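Local coordinates for protein putative sulfatase yidJ (Bacteroides fragilis, PDB 2QZU) that probably hydrolyses sulfate esters as a metal-dependent, arylsulfatase-like member of the sulfatase family, at residues 74-86 with 126-138. Numbering follows the deposited sequence.
Sequences PVSSPARGMLMTG and NMGYIGKWHLDAP
Ser76 OG is gripped by three nitrogens: His134 ND1 lies 2.8 Å away, Arg80 NE donates over 3.1 Å, and Lys132 NZ adds a weak bond. With OG anti to the backbone N (chi1 -176°), the hydroxyl meets the imidazole at its edge, in plane. Ser76 is the predicted formylglycine (3-oxoalanine) position of sulfatases, here unmodified serine, a setting consistent with the sulfatase active site; both Arg80 NH2 and Lys132 NZ also form salt bridges to Asp36. The next hydroxyl, Ser77 OG, sits 3.1 Å above the centre of the His134 ring and donates to His134 O at 2.9 Å, with a C=O...donor angle of 147°. His134 NE2 bonds Cys98 O, which helps fix the ring's rotation. The extended Lys132 chain crosses Arg80 at about a right angle, placing Lys132 CD over one face of the Arg80 guanidinium, 3.6 Å from Arg80 NH2. A water in the guanidinium plane links Arg80 NH1 to Tyr129 OH and Trp133 O. Farther along, Leu135 CD1 packs 3.7 Å from Met84 CG. The contact joins helix 76-85 to the end of strand 126-130 and the chain that follows it, in the large mixed sheet, while Met84 also touches Trp116 on helix 116-122 and Tyr129 packs on strand 222-228.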
loop_
_atom_site.group_PDB
_atom_site.type_symbol
_atom_site.label_atom_id
_atom_site.label_comp_id
_atom_site.label_asym_id
_atom_site.label_seq_id
_atom_site.Cartn_x
_atom_site.Cartn_y
_atom_site.Cartn_z
ATOM N N PRO A 74 21.725 8.769 8.011
ATOM C CA PRO A 74 20.293 8.931 7.746
ATOM C C PRO A 74 19.459 7.676 7.490
ATOM O O PRO A 74 18.949 7.467 6.392
ATOM C CB PRO A 74 20.280 9.912 6.577
ATOM C CG PRO A 74 21.486 9.497 5.802
ATOM C CD PRO A 74 22.530 9.278 6.885
ATOM N N VAL A 75 19.339 6.852 8.529
ATOM C CA VAL A 75 18.571 5.611 8.521
ATOM C C VAL A 75 17.990 5.489 9.932
ATOM O O VAL A 75 18.649 5.853 10.910
ATOM C CB VAL A 75 19.466 4.393 8.225
ATOM C CG1 VAL A 75 18.633 3.121 8.241
ATOM C CG2 VAL A 75 20.134 4.567 6.872
ATOM N N SER A 76 16.770 4.971 10.038
ATOM C CA SER A 76 16.087 4.871 11.329
ATOM C C SER A 76 16.854 4.332 12.545
ATOM O O SER A 76 17.248 5.100 13.424
ATOM C CB SER A 76 14.777 4.096 11.168
ATOM O OG SER A 76 14.063 4.065 12.398
ATOM N N SER A 77 17.059 3.023 12.616
ATOM C CA SER A 77 17.748 2.459 13.771
ATOM C C SER A 77 19.131 3.047 14.033
ATOM O O SER A 77 19.438 3.425 15.167
ATOM C CB SER A 77 17.838 0.938 13.646
ATOM O OG SER A 77 16.542 0.389 13.504
ATOM N N PRO A 78 19.981 3.133 12.995
ATOM C CA PRO A 78 21.320 3.692 13.200
ATOM C C PRO A 78 21.277 5.092 13.805
ATOM O O PRO A 78 22.020 5.394 14.744
ATOM C CB PRO A 78 21.917 3.682 11.792
ATOM C CG PRO A 78 21.281 2.466 11.176
ATOM C CD PRO A 78 19.834 2.606 11.625
ATOM N N ALA A 79 20.405 5.946 13.272
ATOM C CA ALA A 79 20.299 7.307 13.782
ATOM C C ALA A 79 19.837 7.308 15.239
ATOM O O ALA A 79 20.404 8.008 16.071
ATOM C CB ALA A 79 19.338 8.130 12.919
ATOM N N ARG A 80 18.808 6.523 15.544
ATOM C CA ARG A 80 18.287 6.446 16.906
ATOM C C ARG A 80 19.330 5.855 17.850
ATOM O O ARG A 80 19.425 6.252 19.013
ATOM C CB ARG A 80 17.001 5.609 16.926
ATOM C CG ARG A 80 15.882 6.244 16.099
ATOM C CD ARG A 80 14.786 5.256 15.730
ATOM N NE ARG A 80 13.768 5.886 14.894
ATOM C CZ ARG A 80 12.832 6.717 15.344
ATOM N NH1 ARG A 80 12.769 7.025 16.633
ATOM N NH2 ARG A 80 11.964 7.250 14.500
ATOM N N GLY A 81 20.120 4.918 17.333
ATOM C CA GLY A 81 21.162 4.291 18.130
ATOM C C GLY A 81 22.241 5.290 18.512
ATOM O O GLY A 81 22.796 5.235 19.613
HETATM N N MSE A 82 22.540 6.202 17.594
HETATM C CA MSE A 82 23.535 7.238 17.834
HETATM C C MSE A 82 22.982 8.231 18.848
HETATM O O MSE A 82 23.696 8.689 19.738
HETATM C CB MSE A 82 23.873 7.958 16.524
HETATM C CG MSE A 82 24.914 7.235 15.693
HETATM SE SE MSE A 82 24.812 7.646 13.800
HETATM C CE MSE A 82 24.675 5.839 13.151
ATOM N N LEU A 83 21.703 8.561 18.711
ATOM C CA LEU A 83 21.067 9.496 19.629
ATOM C C LEU A 83 21.097 8.975 21.062
ATOM O O LEU A 83 21.494 9.684 21.982
ATOM C CB LEU A 83 19.612 9.741 19.225
ATOM C CG LEU A 83 18.782 10.509 20.260
ATOM C CD1 LEU A 83 19.338 11.920 20.421
ATOM C CD2 LEU A 83 17.330 10.553 19.817
HETATM N N MSE A 84 20.684 7.729 21.251
HETATM C CA MSE A 84 20.638 7.160 22.590
HETATM C C MSE A 84 21.994 6.913 23.257
HETATM O O MSE A 84 22.132 7.114 24.465
HETATM C CB MSE A 84 19.827 5.862 22.584
HETATM C CG MSE A 84 18.389 6.010 22.093
HETATM SE SE MSE A 84 17.396 7.481 22.905
HETATM C CE MSE A 84 16.118 7.762 21.473
ATOM N N THR A 85 22.989 6.498 22.477
ATOM C CA THR A 85 24.316 6.199 23.018
ATOM C C THR A 85 25.344 7.324 22.929
ATOM O O THR A 85 26.333 7.323 23.669
ATOM C CB THR A 85 24.950 4.984 22.308
ATOM O OG1 THR A 85 25.206 5.312 20.938
ATOM C CG2 THR A 85 24.027 3.780 22.371
ATOM N N GLY A 86 25.129 8.263 22.016
ATOM C CA GLY A 86 26.084 9.346 21.846
ATOM C C GLY A 86 27.357 8.840 21.180
ATOM O O GLY A 86 28.403 9.489 21.238
ATOM N N ASN A 126 11.573 11.765 36.223
ATOM C CA ASN A 126 10.423 10.913 35.944
ATOM C C ASN A 126 10.604 10.713 34.438
ATOM O O ASN A 126 10.703 11.697 33.699
ATOM C CB ASN A 126 9.129 11.675 36.220
ATOM C CG ASN A 126 8.117 10.849 36.982
ATOM O OD1 ASN A 126 7.855 9.694 36.642
ATOM N ND2 ASN A 126 7.531 11.439 38.018
HETATM N N MSE A 127 10.651 9.463 33.982
HETATM C CA MSE A 127 10.893 9.174 32.561
HETATM C C MSE A 127 9.729 8.571 31.770
HETATM O O MSE A 127 9.029 7.686 32.256
HETATM C CB MSE A 127 12.088 8.224 32.437
HETATM C CG MSE A 127 13.322 8.637 33.220
HETATM SE SE MSE A 127 14.140 10.243 32.552
HETATM C CE MSE A 127 14.711 9.608 30.811
ATOM N N GLY A 128 9.561 9.030 30.533
ATOM C CA GLY A 128 8.499 8.510 29.683
ATOM C C GLY A 128 8.877 8.465 28.207
ATOM O O GLY A 128 9.579 9.345 27.712
ATOM N N TYR A 129 8.416 7.436 27.504
ATOM C CA TYR A 129 8.694 7.289 26.080
ATOM C C TYR A 129 7.415 6.848 25.376
ATOM O O TYR A 129 6.814 5.840 25.739
ATOM C CB TYR A 129 9.792 6.243 25.844
ATOM C CG TYR A 129 10.361 6.263 24.432
ATOM C CD1 TYR A 129 11.607 6.839 24.171
ATOM C CD2 TYR A 129 9.643 5.740 23.357
ATOM C CE1 TYR A 129 12.123 6.897 22.877
ATOM C CE2 TYR A 129 10.152 5.794 22.049
ATOM C CZ TYR A 129 11.391 6.376 21.822
ATOM O OH TYR A 129 11.903 6.454 20.547
ATOM N N ILE A 130 6.997 7.612 24.373
ATOM C CA ILE A 130 5.786 7.293 23.626
ATOM C C ILE A 130 6.114 7.262 22.136
ATOM O O ILE A 130 6.684 8.215 21.610
ATOM C CB ILE A 130 4.692 8.370 23.863
ATOM C CG1 ILE A 130 4.378 8.487 25.356
ATOM C CG2 ILE A 130 3.435 8.022 23.078
ATOM C CD1 ILE A 130 3.494 9.673 25.694
ATOM N N GLY A 131 5.772 6.170 21.459
ATOM C CA GLY A 131 6.031 6.112 20.030
ATOM C C GLY A 131 6.984 5.044 19.545
ATOM O O GLY A 131 7.169 4.010 20.188
ATOM N N LYS A 132 7.595 5.314 18.395
ATOM C CA LYS A 132 8.528 4.402 17.742
ATOM C C LYS A 132 9.898 4.368 18.412
ATOM O O LYS A 132 10.519 5.407 18.633
ATOM C CB LYS A 132 8.672 4.815 16.274
ATOM C CG LYS A 132 9.636 3.976 15.463
ATOM C CD LYS A 132 9.701 4.487 14.033
ATOM C CE LYS A 132 10.764 3.747 13.241
ATOM N NZ LYS A 132 10.898 4.297 11.864
ATOM N N TRP A 133 10.361 3.159 18.723
ATOM C CA TRP A 133 11.656 2.933 19.378
ATOM C C TRP A 133 12.671 2.429 18.345
ATOM O O TRP A 133 13.759 2.989 18.188
ATOM C CB TRP A 133 11.460 1.895 20.494
ATOM C CG TRP A 133 12.690 1.476 21.247
ATOM C CD1 TRP A 133 13.182 0.205 21.365
ATOM C CD2 TRP A 133 13.535 2.310 22.050
ATOM N NE1 TRP A 133 14.278 0.197 22.199
ATOM C CE2 TRP A 133 14.516 1.476 22.634
ATOM C CE3 TRP A 133 13.556 3.682 22.338
ATOM C CZ2 TRP A 133 15.510 1.967 23.490
ATOM C CZ3 TRP A 133 14.549 4.176 23.194
ATOM C CH2 TRP A 133 15.511 3.315 23.757
ATOM N N HIS A 134 12.288 1.361 17.647
ATOM C CA HIS A 134 13.085 0.724 16.598
ATOM C C HIS A 134 14.557 0.483 16.946
ATOM O O HIS A 134 15.440 0.779 16.144
ATOM C CB HIS A 134 13.005 1.540 15.300
ATOM C CG HIS A 134 13.284 0.735 14.067
ATOM N ND1 HIS A 134 13.492 1.314 12.830
ATOM C CD2 HIS A 134 13.376 -0.601 13.873
ATOM C CE1 HIS A 134 13.698 0.367 11.934
ATOM N NE2 HIS A 134 13.633 -0.806 12.539
ATOM N N LEU A 135 14.818 -0.051 18.136
ATOM C CA LEU A 135 16.191 -0.329 18.539
ATOM C C LEU A 135 16.379 -1.749 19.082
ATOM O O LEU A 135 17.405 -2.057 19.691
ATOM C CB LEU A 135 16.656 0.707 19.573
ATOM C CG LEU A 135 17.052 2.062 18.972
ATOM C CD1 LEU A 135 17.196 3.095 20.082
ATOM C CD2 LEU A 135 18.360 1.912 18.187
ATOM N N ASP A 136 15.392 -2.611 18.848
ATOM C CA ASP A 136 15.463 -4.006 19.294
ATOM C C ASP A 136 15.424 -4.972 18.105
ATOM O O ASP A 136 14.635 -4.797 17.177
ATOM C CB ASP A 136 14.301 -4.332 20.240
ATOM C CG ASP A 136 14.322 -3.495 21.505
ATOM O OD1 ASP A 136 15.367 -3.464 22.189
ATOM O OD2 ASP A 136 13.291 -2.870 21.816
ATOM N N ALA A 137 16.278 -5.992 18.142
ATOM C CA ALA A 137 16.331 -6.997 17.079
ATOM C C ALA A 137 15.199 -8.013 17.251
ATOM O O ALA A 137 15.036 -8.601 18.320
ATOM C CB ALA A 137 17.683 -7.715 17.107
ATOM N N PRO A 138 14.395 -8.234 16.200
ATOM C CA PRO A 138 13.303 -9.204 16.334
ATOM C C PRO A 138 13.845 -10.631 16.463
ATOM O O PRO A 138 14.930 -10.935 15.968
ATOM C CB PRO A 138 12.507 -9.017 15.038
ATOM C CG PRO A 138 12.843 -7.605 14.606
ATOM C CD PRO A 138 14.319 -7.526 14.910
HETATM O O HOH W 1 14.215 5.811 18.993
#